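Local coordinates for protein Old Yellow Enzyme (Pichia, PDB 6AGZ) that binds flavin mononucleotide and, as an Old Yellow Enzyme, probably uses it to carry out the asymmetric reduction of enone compounds, at residues L219-I224 with S267-R272; A280-V285 with Q307-V312; S343-S348 with T363-S368; N349-N354 with W382-E387. One frame throughout, in Å; residues are numbered along the deposited sequence.

Contact 1 (L219-I224 with S267-R272); sequences LLLEVI and SELERR
Leu221 of helix 218-231 and Glu268 of helix 258-274 meet where two successive outer helices of the TIM barrel lie side by side, running in nearly the same direction (23° apart) with short-segment axes 11.5 Å apart. Leu221 sends CD1 onto the bent chain of Glu268, 3.7 Å from its CG, the two side chains crossing at about a right angle. Its other methyl, CD2, packs 4.0 Å from CD2 of Leu269, to which Ile224 adds its CG2 a little farther off. Branched aliphatic residues suit this buried strip, since their methyls can fill the seam from several sides. Leu221 CD2 also lies over the centre of the Arg272 guanidinium, so that one leucine touches both the greasy and the charged parts of the opposite helix.

Behind these contacts, Glu268, Arg271 and Arg272 form a salt-bridge network, with Arg271 as the second-shell partner. Arg271 holds the Glu268 carboxylate side-on, NH2 to OE1 at 2.7 Å and NE to OE2 at 3.1 Å, and Arg272 shares OE1. Arg272 forms a further salt bridge with Asp225, just past Ile224, which ties its guanidinium back to the first helix. An alanine at Glu268 would probably leave both arginines without this shared carboxylate and Leu221 CD1 without the CG it packs on, though CB would stay. Arg272 NH1 meets Glu268 OE1 at 3.1 Å, arriving 49° out of the carboxylate plane.

Contact 2 (A280-V285 with Q307-V312); sequences AYVSIV and QIWKGV
Val282 sets its CG2 methyl squarely on the indole of Trp309, 3.6 Å from the centroid of the six-membered ring and 19° off the ring normal, a CH-pi contact made over the face. CG1 of Val282 is anti to the backbone N (chi1 173°), which places CG2 beside that N and over the indole, where the nearest ring atom is CE2 at 3.4 Å. On the opposite face of the indole, offset toward the rim, lies the backbone N of Gly311, so the ring is sandwiched between the strand residue and its own chain. Glycine fits there because a side chain would run into Trp309 CZ2.

The rotation of the indole is fixed further by NE1, which donates to Val312 O at 2.9 Å from well above the carbonyl plane. The same oxygen accepts from Val282 N at 3.0 Å, and the two donors arrive from opposite faces of the carbonyl. One carbonyl oxygen thus joins the tryptophan to the barrel strand. Alongside, Tyr281 CB touches Val312 CG1 at 3.7 Å, while its OH is hydrogen-bonded to Glu185. A water accepts from Val312 N and gives a weak bond to Ala280 O.

The whole is a beta-alpha-beta crossover at its return: strand 281-285 leads to helix 303-308, and the chain comes back through Trp309 to Val312 to enter the parallel neighbouring strand 313-316, where Leu314 continues the backbone pairing with Val282 and Ile284. Trp309 also packs outward on Leu269 of helix 258-274 and makes a cation-pi contact with Arg278.

Contact 3 (S343-S348 with T363-S368); sequences SRYFTS and TPYDRS. With FMN (flavin mononucleotide), chain C.
Tyr345 and Tyr365 make the aromatic part of this contact, a T-shaped (edge-to-face) pair with planes at 80° and centroids 4.9 Å apart. The edge of Tyr365, through CD2 and CE2, points at the face of Tyr345. Tyr365 in turn offers one face to Arg344, whose CB sits over the ring centre, 3.8 Å from the centroid, in a CH-pi contact. A flat, polarisable ring suits this place because face and edge serve different partners. An alanine at Tyr345 would probably deprive the Tyr365 edge of its aromatic face and let that ring turn more freely.

Among polar contacts, Ser348 OG lies 2.9 Å from Thr363 O, close enough for a hydrogen bond, although another acceptor competes for its proton. One water bridges Thr347 OG1 to Asp366 N; another lies between Ser348 O and Thr363 OG1, which is also hydrogen-bonded to Arg355.

The ionic contacts centre on the FMN phosphate. Arg344 grips O3P with its backbone N and with NE, each at 2.9 Å, the bend at chi3 (-77°) bringing NE there, and reaches O1P through NH2 at 3.0 Å. Ser343 N donates to O2P, and Arg367 NH2 approaches the flavin methyl C8M. Backbone N-H groups at the short, weakly bonded helix after the eighth strand, with Gly318 N just past the seventh, bind FMN in the way characteristic of FMN-binding TIM barrels.

Contact 4 (N349-N354 with W382-E387); sequences NPDLPN and WGKYGE
A type I turn, Asn349 to Leu352, leads into helix 352-358 and meets a type II turn, Lys384 to Glu387, in the long loop that follows that helix. Asp351 carries the contact: its OD2 accepts from Tyr385 N at 2.8 Å, on the syn side and 25° out of the carboxylate plane. Asp351 OD2 also touches Lys384 CB at 3.6 Å. Tyr385 CB lies 3.4 Å from Asp351 OD2. Aspartate suits the place because its two oxygens can divide their work, OD1 forming a salt bridge with Arg355 in the helix while OD2 takes the loop. Although Asp351 occupies the N-cap position, its side chain makes no capping bond.

Beside it Pro350, rigid and without an N-H, rests its CD 4.0 Å from CB of Trp382 and 3.8 Å from Gly383 O. Within the loop, Glu387 OE1 accepts from Lys384 N at 3.0 Å, bracing the turn, and Gly386 meets the positive phi that the turn demands. Lys384 NZ pairs with Glu58, just past helix 47-57; Gln55 and Arg56 of that helix pack against Pro350, while Trp382 leans on Ser348 of helix 344-348.

How the contacts relate
Contacts 1 and 2 lie together on one flank of the barrel, their centres 12 Å apart, and Glu270 OE1 meets Lys310 N at 2.8 Å in a probable hydrogen bond. Helix 258-274 of contact 1 is followed, after a short loop, by strand 281-285 of contact 2, and both contacts touch the second subunit. Contacts 3 and 4 form a second pair, with centres 11 Å apart and segments alternating along the chain; Phe346 CZ packs 3.8 Å from Pro353 CD. The two pairs stand well apart, contacts 1 and 3 being 34 Å between centres. Contact 3 binds FMN directly, whereas the side chains of Tyr281, Trp382 and Ile224 are about 9, 11 and 14 Å from it.

Contact 1 (L219-I224 with S267-R272)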
# COMPACT_ATOMS: atom_id res chain seq x y z
N LEU A 219 16.70 -8.05 -6.16
CA LEU A 219 17.10 -9.44 -6.33
C LEU A 219 15.90 -10.31 -6.68
O LEU A 219 15.96 -11.14 -7.60
CB LEU A 219 17.79 -9.95 -5.07
CG LEU A 219 18.63 -11.23 -5.22
CD1 LEU A 219 19.72 -11.29 -4.17
CD2 LEU A 219 17.78 -12.49 -5.13
N LEU A 220 14.80 -10.15 -5.94
CA LEU A 220 13.59 -10.92 -6.23
C LEU A 220 13.14 -10.71 -7.67
O LEU A 220 12.87 -11.68 -8.39
CB LEU A 220 12.47 -10.53 -5.26
CG LEU A 220 11.10 -11.11 -5.60
CD1 LEU A 220 11.11 -12.63 -5.49
CD2 LEU A 220 10.01 -10.51 -4.71
N LEU A 221 13.05 -9.45 -8.11
CA LEU A 221 12.55 -9.17 -9.45
C LEU A 221 13.48 -9.70 -10.53
O LEU A 221 13.03 -10.15 -11.58
CB LEU A 221 12.32 -7.67 -9.62
CG LEU A 221 11.18 -7.08 -8.79
CD1 LEU A 221 11.05 -5.58 -9.04
CD2 LEU A 221 9.87 -7.79 -9.09
N GLU A 222 14.79 -9.65 -10.28
CA GLU A 222 15.74 -10.19 -11.26
C GLU A 222 15.62 -11.71 -11.36
O GLU A 222 15.63 -12.27 -12.46
CB GLU A 222 17.17 -9.78 -10.89
CG GLU A 222 17.43 -8.29 -11.05
CD GLU A 222 18.86 -7.90 -10.71
OE1 GLU A 222 19.57 -8.70 -10.06
OE2 GLU A 222 19.28 -6.79 -11.09
N VAL A 223 15.49 -12.39 -10.21
CA VAL A 223 15.25 -13.83 -10.23
C VAL A 223 13.97 -14.14 -10.99
O VAL A 223 13.93 -15.06 -11.82
CB VAL A 223 15.20 -14.38 -8.79
CG1 VAL A 223 14.70 -15.82 -8.79
CG2 VAL A 223 16.57 -14.29 -8.14
N ILE A 224 12.91 -13.38 -10.71
CA ILE A 224 11.63 -13.60 -11.38
C ILE A 224 11.77 -13.43 -12.89
O ILE A 224 11.25 -14.23 -13.67
CB ILE A 224 10.55 -12.66 -10.81
CG1 ILE A 224 10.26 -13.00 -9.35
CG2 ILE A 224 9.28 -12.74 -11.64
CD1 ILE A 224 9.83 -14.42 -9.13
N SER A 267 3.27 -4.03 -7.53
CA SER A 267 3.12 -3.14 -8.68
C SER A 267 4.02 -3.57 -9.83
O SER A 267 3.62 -3.51 -11.00
CB SER A 267 3.43 -1.70 -8.27
OG SER A 267 3.29 -0.82 -9.38
N GLU A 268 5.24 -4.03 -9.52
CA GLU A 268 6.15 -4.46 -10.57
C GLU A 268 5.69 -5.76 -11.21
O GLU A 268 5.78 -5.93 -12.43
CB GLU A 268 7.56 -4.60 -10.00
CG GLU A 268 8.27 -3.27 -9.82
CD GLU A 268 8.56 -2.60 -11.15
OE1 GLU A 268 9.43 -3.11 -11.89
OE2 GLU A 268 7.92 -1.57 -11.45
N LEU A 269 5.20 -6.70 -10.39
CA LEU A 269 4.67 -7.94 -10.96
C LEU A 269 3.47 -7.66 -11.86
O LEU A 269 3.35 -8.24 -12.95
CB LEU A 269 4.29 -8.91 -9.84
CG LEU A 269 5.43 -9.33 -8.91
CD1 LEU A 269 4.92 -10.27 -7.83
CD2 LEU A 269 6.56 -9.98 -9.70
N GLU A 270 2.58 -6.76 -11.43
CA GLU A 270 1.44 -6.39 -12.26
C GLU A 270 1.88 -5.66 -13.52
O GLU A 270 1.22 -5.78 -14.56
CB GLU A 270 0.46 -5.53 -11.46
CG GLU A 270 -0.80 -5.14 -12.22
CD GLU A 270 -1.67 -6.34 -12.55
OE1 GLU A 270 -1.65 -7.33 -11.79
OE2 GLU A 270 -2.38 -6.30 -13.58
N ARG A 271 2.97 -4.90 -13.46
CA ARG A 271 3.49 -4.25 -14.66
C ARG A 271 4.02 -5.28 -15.65
O ARG A 271 3.75 -5.18 -16.86
CB ARG A 271 4.58 -3.25 -14.30
CG ARG A 271 5.29 -2.63 -15.50
CD ARG A 271 6.15 -1.44 -15.11
NE ARG A 271 7.41 -1.84 -14.49
CZ ARG A 271 8.48 -2.25 -15.15
NH1 ARG A 271 8.47 -2.31 -16.48
NH2 ARG A 271 9.58 -2.59 -14.49
N ARG A 272 4.76 -6.27 -15.16
CA ARG A 272 5.19 -7.36 -16.03
C ARG A 272 4.00 -8.08 -16.64
O ARG A 272 4.04 -8.48 -17.81
CB ARG A 272 6.07 -8.34 -15.24
CG ARG A 272 7.48 -7.83 -15.02
CD ARG A 272 8.12 -8.46 -13.80
NE ARG A 272 9.52 -8.07 -13.67
CZ ARG A 272 9.92 -6.90 -13.18
NH1 ARG A 272 9.03 -6.01 -12.77
NH2 ARG A 272 11.22 -6.62 -13.10

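Contact 2 (A280-V285 with Q307-V312)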
# COMPACT_ATOMS: atom_id res chain seq x y z
N ALA A 280 1.65 -17.22 -12.95
CA ALA A 280 0.58 -18.18 -12.74
C ALA A 280 -0.27 -17.78 -11.54
O ALA A 280 -1.51 -17.78 -11.61
CB ALA A 280 1.16 -19.58 -12.55
N TYR A 281 0.37 -17.41 -10.43
CA TYR A 281 -0.34 -16.94 -9.25
C TYR A 281 0.64 -16.23 -8.33
O TYR A 281 1.86 -16.40 -8.44
CB TYR A 281 -1.03 -18.10 -8.51
CG TYR A 281 -0.09 -19.16 -7.98
CD1 TYR A 281 0.29 -20.24 -8.77
CD2 TYR A 281 0.41 -19.09 -6.68
CE1 TYR A 281 1.15 -21.21 -8.29
CE2 TYR A 281 1.26 -20.06 -6.19
CZ TYR A 281 1.63 -21.12 -7.00
OH TYR A 281 2.48 -22.09 -6.51
N VAL A 282 0.09 -15.42 -7.43
CA VAL A 282 0.84 -14.81 -6.34
C VAL A 282 0.28 -15.34 -5.03
O VAL A 282 -0.92 -15.25 -4.79
CB VAL A 282 0.77 -13.27 -6.39
CG1 VAL A 282 1.41 -12.67 -5.15
CG2 VAL A 282 1.45 -12.75 -7.64
N SER A 283 1.16 -15.90 -4.20
CA SER A 283 0.75 -16.54 -2.95
C SER A 283 0.95 -15.57 -1.79
O SER A 283 2.04 -15.01 -1.63
CB SER A 283 1.54 -17.83 -2.72
OG SER A 283 1.08 -18.48 -1.55
N ILE A 284 -0.09 -15.39 -0.99
CA ILE A 284 -0.08 -14.47 0.14
C ILE A 284 -0.63 -15.16 1.38
O ILE A 284 -1.47 -16.06 1.31
CB ILE A 284 -0.88 -13.17 -0.16
CG1 ILE A 284 -2.39 -13.44 -0.19
CG2 ILE A 284 -0.43 -12.55 -1.47
CD1 ILE A 284 -3.21 -12.19 -0.37
N VAL A 285 -0.14 -14.71 2.53
CA VAL A 285 -0.48 -15.28 3.83
C VAL A 285 -1.41 -14.31 4.55
O VAL A 285 -1.09 -13.12 4.70
CB VAL A 285 0.78 -15.56 4.66
CG1 VAL A 285 0.41 -15.80 6.11
CG2 VAL A 285 1.54 -16.74 4.08
N GLN A 307 -5.77 -5.11 -4.48
CA GLN A 307 -5.97 -3.93 -5.31
C GLN A 307 -4.92 -3.83 -6.41
O GLN A 307 -5.22 -3.36 -7.51
CB GLN A 307 -5.93 -2.66 -4.45
CG GLN A 307 -7.20 -2.36 -3.69
CD GLN A 307 -7.23 -0.93 -3.16
OE1 GLN A 307 -7.47 -0.69 -1.98
NE2 GLN A 307 -6.97 0.03 -4.05
N ILE A 308 -3.70 -4.28 -6.14
CA ILE A 308 -2.59 -4.07 -7.06
C ILE A 308 -2.49 -5.24 -8.03
O ILE A 308 -2.52 -5.05 -9.25
CB ILE A 308 -1.27 -3.87 -6.29
CG1 ILE A 308 -1.42 -2.75 -5.26
CG2 ILE A 308 -0.15 -3.56 -7.26
CD1 ILE A 308 -0.24 -2.62 -4.32
N TRP A 309 -2.36 -6.45 -7.49
CA TRP A 309 -2.24 -7.64 -8.32
C TRP A 309 -3.62 -8.06 -8.82
O TRP A 309 -4.54 -8.25 -8.02
CB TRP A 309 -1.58 -8.77 -7.53
CG TRP A 309 -1.55 -10.06 -8.26
CD1 TRP A 309 -2.33 -11.16 -8.02
CD2 TRP A 309 -0.72 -10.40 -9.38
NE1 TRP A 309 -2.02 -12.16 -8.91
CE2 TRP A 309 -1.04 -11.72 -9.75
CE3 TRP A 309 0.27 -9.71 -10.09
CZ2 TRP A 309 -0.40 -12.36 -10.81
CZ3 TRP A 309 0.89 -10.35 -11.14
CH2 TRP A 309 0.56 -11.67 -11.49
N LYS A 310 -3.76 -8.19 -10.14
CA LYS A 310 -5.04 -8.49 -10.76
C LYS A 310 -5.20 -9.94 -11.18
O LYS A 310 -6.29 -10.34 -11.59
CB LYS A 310 -5.24 -7.59 -11.99
CG LYS A 310 -5.14 -6.10 -11.71
CD LYS A 310 -6.26 -5.63 -10.80
CE LYS A 310 -6.26 -4.12 -10.67
NZ LYS A 310 -7.40 -3.63 -9.85
N GLY A 311 -4.14 -10.75 -11.08
CA GLY A 311 -4.18 -12.13 -11.52
C GLY A 311 -4.64 -13.07 -10.43
O GLY A 311 -5.23 -12.67 -9.42
N VAL A 312 -4.38 -14.36 -10.66
CA VAL A 312 -4.72 -15.38 -9.67
C VAL A 312 -3.94 -15.12 -8.39
O VAL A 312 -2.73 -14.90 -8.42
CB VAL A 312 -4.45 -16.78 -10.23
CG1 VAL A 312 -4.71 -17.84 -9.17
CG2 VAL A 312 -5.30 -17.04 -11.47
O HOH W 1 -2.59 -14.80 -12.93

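Contact 3 (S343-S348 with T363-S368)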
# COMPACT_ATOMS: atom_id res chain seq x y z
N SER A 343 -3.05 -25.71 4.80
CA SER A 343 -1.83 -26.49 5.00
C SER A 343 -1.93 -27.46 6.17
O SER A 343 -1.78 -28.67 5.99
CB SER A 343 -0.63 -25.55 5.20
OG SER A 343 0.49 -26.25 5.70
N ARG A 344 -2.19 -26.94 7.37
CA ARG A 344 -2.10 -27.77 8.57
C ARG A 344 -3.13 -28.89 8.57
O ARG A 344 -2.82 -30.03 8.96
CB ARG A 344 -2.24 -26.90 9.82
CG ARG A 344 -0.97 -26.11 10.15
CD ARG A 344 -1.17 -25.15 11.31
NE ARG A 344 -1.89 -23.94 10.90
CZ ARG A 344 -2.02 -22.86 11.67
NH1 ARG A 344 -1.49 -22.84 12.89
NH2 ARG A 344 -2.69 -21.81 11.23
N TYR A 345 -4.35 -28.61 8.12
CA TYR A 345 -5.36 -29.66 8.05
C TYR A 345 -5.14 -30.60 6.87
O TYR A 345 -5.63 -31.73 6.90
CB TYR A 345 -6.76 -29.05 7.98
CG TYR A 345 -7.29 -28.65 9.33
CD1 TYR A 345 -7.72 -29.60 10.24
CD2 TYR A 345 -7.35 -27.31 9.71
CE1 TYR A 345 -8.20 -29.25 11.48
CE2 TYR A 345 -7.83 -26.94 10.95
CZ TYR A 345 -8.25 -27.91 11.83
OH TYR A 345 -8.73 -27.55 13.07
N PHE A 346 -4.41 -30.17 5.84
CA PHE A 346 -4.09 -31.07 4.75
C PHE A 346 -3.08 -32.13 5.18
O PHE A 346 -3.05 -33.23 4.61
CB PHE A 346 -3.56 -30.29 3.55
CG PHE A 346 -4.15 -30.72 2.23
CD1 PHE A 346 -4.34 -32.06 1.95
CD2 PHE A 346 -4.51 -29.78 1.28
CE1 PHE A 346 -4.88 -32.45 0.74
CE2 PHE A 346 -5.06 -30.16 0.07
CZ PHE A 346 -5.24 -31.51 -0.20
N THR A 347 -2.26 -31.82 6.19
CA THR A 347 -1.30 -32.80 6.68
C THR A 347 -1.99 -33.98 7.35
O THR A 347 -1.56 -35.13 7.21
CB THR A 347 -0.33 -32.14 7.66
OG1 THR A 347 -1.04 -31.70 8.83
CG2 THR A 347 0.35 -30.94 7.01
N SER A 348 -3.08 -33.72 8.08
CA SER A 348 -3.78 -34.76 8.83
C SER A 348 -5.02 -35.27 8.10
O SER A 348 -5.69 -36.18 8.61
CB SER A 348 -4.18 -34.23 10.21
OG SER A 348 -5.03 -33.11 10.11
N THR A 363 -10.03 -34.43 10.64
CA THR A 363 -9.13 -34.98 11.64
C THR A 363 -8.22 -33.87 12.17
O THR A 363 -7.60 -33.16 11.37
CB THR A 363 -8.29 -36.11 11.06
OG1 THR A 363 -9.15 -37.13 10.54
CG2 THR A 363 -7.38 -36.70 12.13
N PRO A 364 -8.12 -33.69 13.48
CA PRO A 364 -7.21 -32.67 14.02
C PRO A 364 -5.77 -32.95 13.61
O PRO A 364 -5.33 -34.10 13.56
CB PRO A 364 -7.40 -32.79 15.54
CG PRO A 364 -8.76 -33.40 15.70
CD PRO A 364 -8.93 -34.33 14.54
N TYR A 365 -5.04 -31.88 13.31
CA TYR A 365 -3.64 -32.03 12.98
C TYR A 365 -2.80 -32.11 14.25
O TYR A 365 -3.22 -31.69 15.33
CB TYR A 365 -3.16 -30.88 12.08
CG TYR A 365 -3.38 -29.49 12.64
CD1 TYR A 365 -2.47 -28.93 13.54
CD2 TYR A 365 -4.48 -28.74 12.27
CE1 TYR A 365 -2.66 -27.66 14.05
CE2 TYR A 365 -4.68 -27.46 12.77
CZ TYR A 365 -3.77 -26.93 13.66
OH TYR A 365 -3.96 -25.67 14.17
N ASP A 366 -1.59 -32.65 14.11
CA ASP A 366 -0.69 -32.89 15.23
C ASP A 366 0.63 -32.18 14.94
O ASP A 366 1.47 -32.69 14.21
CB ASP A 366 -0.49 -34.39 15.45
CG ASP A 366 0.32 -34.70 16.69
OD1 ASP A 366 0.63 -33.76 17.46
OD2 ASP A 366 0.63 -35.88 16.92
N ARG A 367 0.79 -30.99 15.53
CA ARG A 367 1.99 -30.20 15.30
C ARG A 367 3.25 -30.92 15.77
O ARG A 367 4.33 -30.73 15.20
CB ARG A 367 1.86 -28.84 15.99
CG ARG A 367 3.17 -28.09 16.19
CD ARG A 367 2.94 -26.64 16.60
NE ARG A 367 2.41 -25.85 15.50
CZ ARG A 367 3.14 -25.35 14.51
NH1 ARG A 367 4.45 -25.57 14.48
NH2 ARG A 367 2.58 -24.64 13.55
N SER A 368 3.13 -31.76 16.80
CA SER A 368 4.30 -32.43 17.35
C SER A 368 4.99 -33.35 16.35
O SER A 368 6.14 -33.74 16.57
CB SER A 368 3.91 -33.24 18.59
OG SER A 368 3.17 -34.39 18.24
N1 FMN C . 5.14 -22.05 3.88
C2 FMN C . 6.04 -21.91 2.84
O2 FMN C . 5.94 -20.96 2.07
N3 FMN C . 7.05 -22.83 2.67
C4 FMN C . 7.17 -23.90 3.54
O4 FMN C . 8.07 -24.72 3.39
C4A FMN C . 6.26 -24.04 4.58
N5 FMN C . 6.38 -25.10 5.45
C5A FMN C . 5.49 -25.25 6.48
C6 FMN C . 5.61 -26.33 7.35
C7 FMN C . 4.72 -26.49 8.40
C7M FMN C . 4.85 -27.65 9.33
C8 FMN C . 3.69 -25.57 8.58
C8M FMN C . 2.72 -25.74 9.72
C9 FMN C . 3.57 -24.49 7.72
C9A FMN C . 4.46 -24.33 6.66
N10 FMN C . 4.35 -23.26 5.80
C10 FMN C . 5.25 -23.11 4.76
C1' FMN C . 3.24 -22.26 5.98
C2' FMN C . 1.99 -22.82 5.28
O2' FMN C . 2.26 -22.95 3.90
C3' FMN C . 0.75 -21.96 5.48
O3' FMN C . 0.93 -20.69 4.91
C4' FMN C . 0.42 -21.82 6.97
O4' FMN C . 0.48 -23.08 7.59
C5' FMN C . -0.97 -21.23 7.19
O5' FMN C . -1.93 -22.02 6.50
P FMN C . -2.95 -22.94 7.33
O1P FMN C . -3.64 -22.10 8.37
O2P FMN C . -3.98 -23.53 6.39
O3P FMN C . -2.18 -24.06 7.99
O HOH W 2 -0.78 -33.25 11.35
O HOH W 3 -7.24 -38.48 9.01

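Contact 4 (N349-N354 with W382-E387)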
# COMPACT_ATOMS: atom_id res chain seq x y z
N ASN A 349 -5.35 -34.70 6.94
CA ASN A 349 -6.51 -35.11 6.15
C ASN A 349 -6.06 -35.32 4.71
O ASN A 349 -6.10 -34.38 3.90
CB ASN A 349 -7.63 -34.08 6.24
CG ASN A 349 -8.13 -33.88 7.65
OD1 ASN A 349 -7.56 -33.12 8.44
ND2 ASN A 349 -9.22 -34.56 7.98
N PRO A 350 -5.62 -36.53 4.36
CA PRO A 350 -5.23 -36.78 2.97
C PRO A 350 -6.38 -36.66 1.99
O PRO A 350 -6.14 -36.37 0.81
CB PRO A 350 -4.67 -38.21 3.01
CG PRO A 350 -5.32 -38.84 4.19
CD PRO A 350 -5.47 -37.72 5.20
N ASP A 351 -7.62 -36.86 2.44
CA ASP A 351 -8.80 -36.68 1.60
C ASP A 351 -9.53 -35.38 1.92
O ASP A 351 -10.76 -35.32 1.85
CB ASP A 351 -9.74 -37.88 1.77
CG ASP A 351 -10.14 -38.11 3.21
OD1 ASP A 351 -9.46 -37.57 4.11
OD2 ASP A 351 -11.13 -38.84 3.44
N LEU A 352 -8.79 -34.33 2.27
CA LEU A 352 -9.40 -33.04 2.60
C LEU A 352 -10.31 -32.48 1.51
O LEU A 352 -11.35 -31.90 1.86
CB LEU A 352 -8.30 -32.03 2.95
CG LEU A 352 -8.77 -30.64 3.39
CD1 LEU A 352 -9.44 -30.72 4.75
CD2 LEU A 352 -7.62 -29.64 3.42
N PRO A 353 -9.99 -32.58 0.21
CA PRO A 353 -10.93 -32.05 -0.80
C PRO A 353 -12.32 -32.64 -0.70
O PRO A 353 -13.31 -31.89 -0.80
CB PRO A 353 -10.25 -32.41 -2.13
CG PRO A 353 -8.80 -32.42 -1.80
CD PRO A 353 -8.70 -32.97 -0.41
N ASN A 354 -12.45 -33.95 -0.52
CA ASN A 354 -13.78 -34.55 -0.44
C ASN A 354 -14.47 -34.21 0.88
O ASN A 354 -15.69 -34.05 0.91
CB ASN A 354 -13.69 -36.06 -0.63
CG ASN A 354 -13.49 -36.45 -2.08
OD1 ASN A 354 -13.60 -35.61 -2.98
ND2 ASN A 354 -13.20 -37.72 -2.32
N TRP A 382 -2.14 -41.20 8.86
CA TRP A 382 -3.49 -40.66 8.83
C TRP A 382 -4.38 -41.49 7.92
O TRP A 382 -3.99 -41.87 6.81
CB TRP A 382 -3.48 -39.21 8.35
CG TRP A 382 -2.51 -38.35 9.10
CD1 TRP A 382 -1.31 -37.88 8.66
CD2 TRP A 382 -2.65 -37.88 10.45
NE1 TRP A 382 -0.70 -37.13 9.63
CE2 TRP A 382 -1.51 -37.12 10.75
CE3 TRP A 382 -3.64 -38.02 11.43
CZ2 TRP A 382 -1.32 -36.50 11.98
CZ3 TRP A 382 -3.45 -37.41 12.65
CH2 TRP A 382 -2.30 -36.66 12.92
N GLY A 383 -5.59 -41.78 8.40
CA GLY A 383 -6.56 -42.48 7.60
C GLY A 383 -7.47 -41.53 6.84
O GLY A 383 -7.51 -40.33 7.08
N LYS A 384 -8.21 -42.10 5.89
CA LYS A 384 -9.25 -41.35 5.21
C LYS A 384 -10.41 -41.10 6.17
O LYS A 384 -10.37 -41.49 7.34
CB LYS A 384 -9.72 -42.10 3.96
CG LYS A 384 -8.61 -42.41 2.96
CD LYS A 384 -9.00 -41.97 1.56
CE LYS A 384 -8.15 -42.67 0.50
NZ LYS A 384 -6.81 -42.05 0.34
N TYR A 385 -11.44 -40.42 5.68
CA TYR A 385 -12.61 -40.14 6.52
C TYR A 385 -13.22 -41.44 7.03
O TYR A 385 -13.39 -42.40 6.27
CB TYR A 385 -13.65 -39.35 5.74
CG TYR A 385 -15.01 -39.35 6.41
CD1 TYR A 385 -15.24 -38.59 7.55
CD2 TYR A 385 -16.05 -40.12 5.91
CE1 TYR A 385 -16.47 -38.59 8.18
CE2 TYR A 385 -17.29 -40.13 6.53
CZ TYR A 385 -17.49 -39.36 7.66
OH TYR A 385 -18.72 -39.37 8.28
N GLY A 386 -13.53 -41.47 8.32
CA GLY A 386 -14.11 -42.64 8.95
C GLY A 386 -13.13 -43.75 9.26
O GLY A 386 -13.52 -44.75 9.87
N GLU A 387 -11.85 -43.61 8.86
CA GLU A 387 -10.82 -44.59 9.14
C GLU A 387 -9.95 -44.13 10.30
O GLU A 387 -9.73 -42.92 10.48
CB GLU A 387 -9.96 -44.83 7.90
CG GLU A 387 -10.70 -45.52 6.77
CD GLU A 387 -9.89 -45.58 5.49
OE1 GLU A 387 -8.80 -44.98 5.44
OE2 GLU A 387 -10.34 -46.25 4.53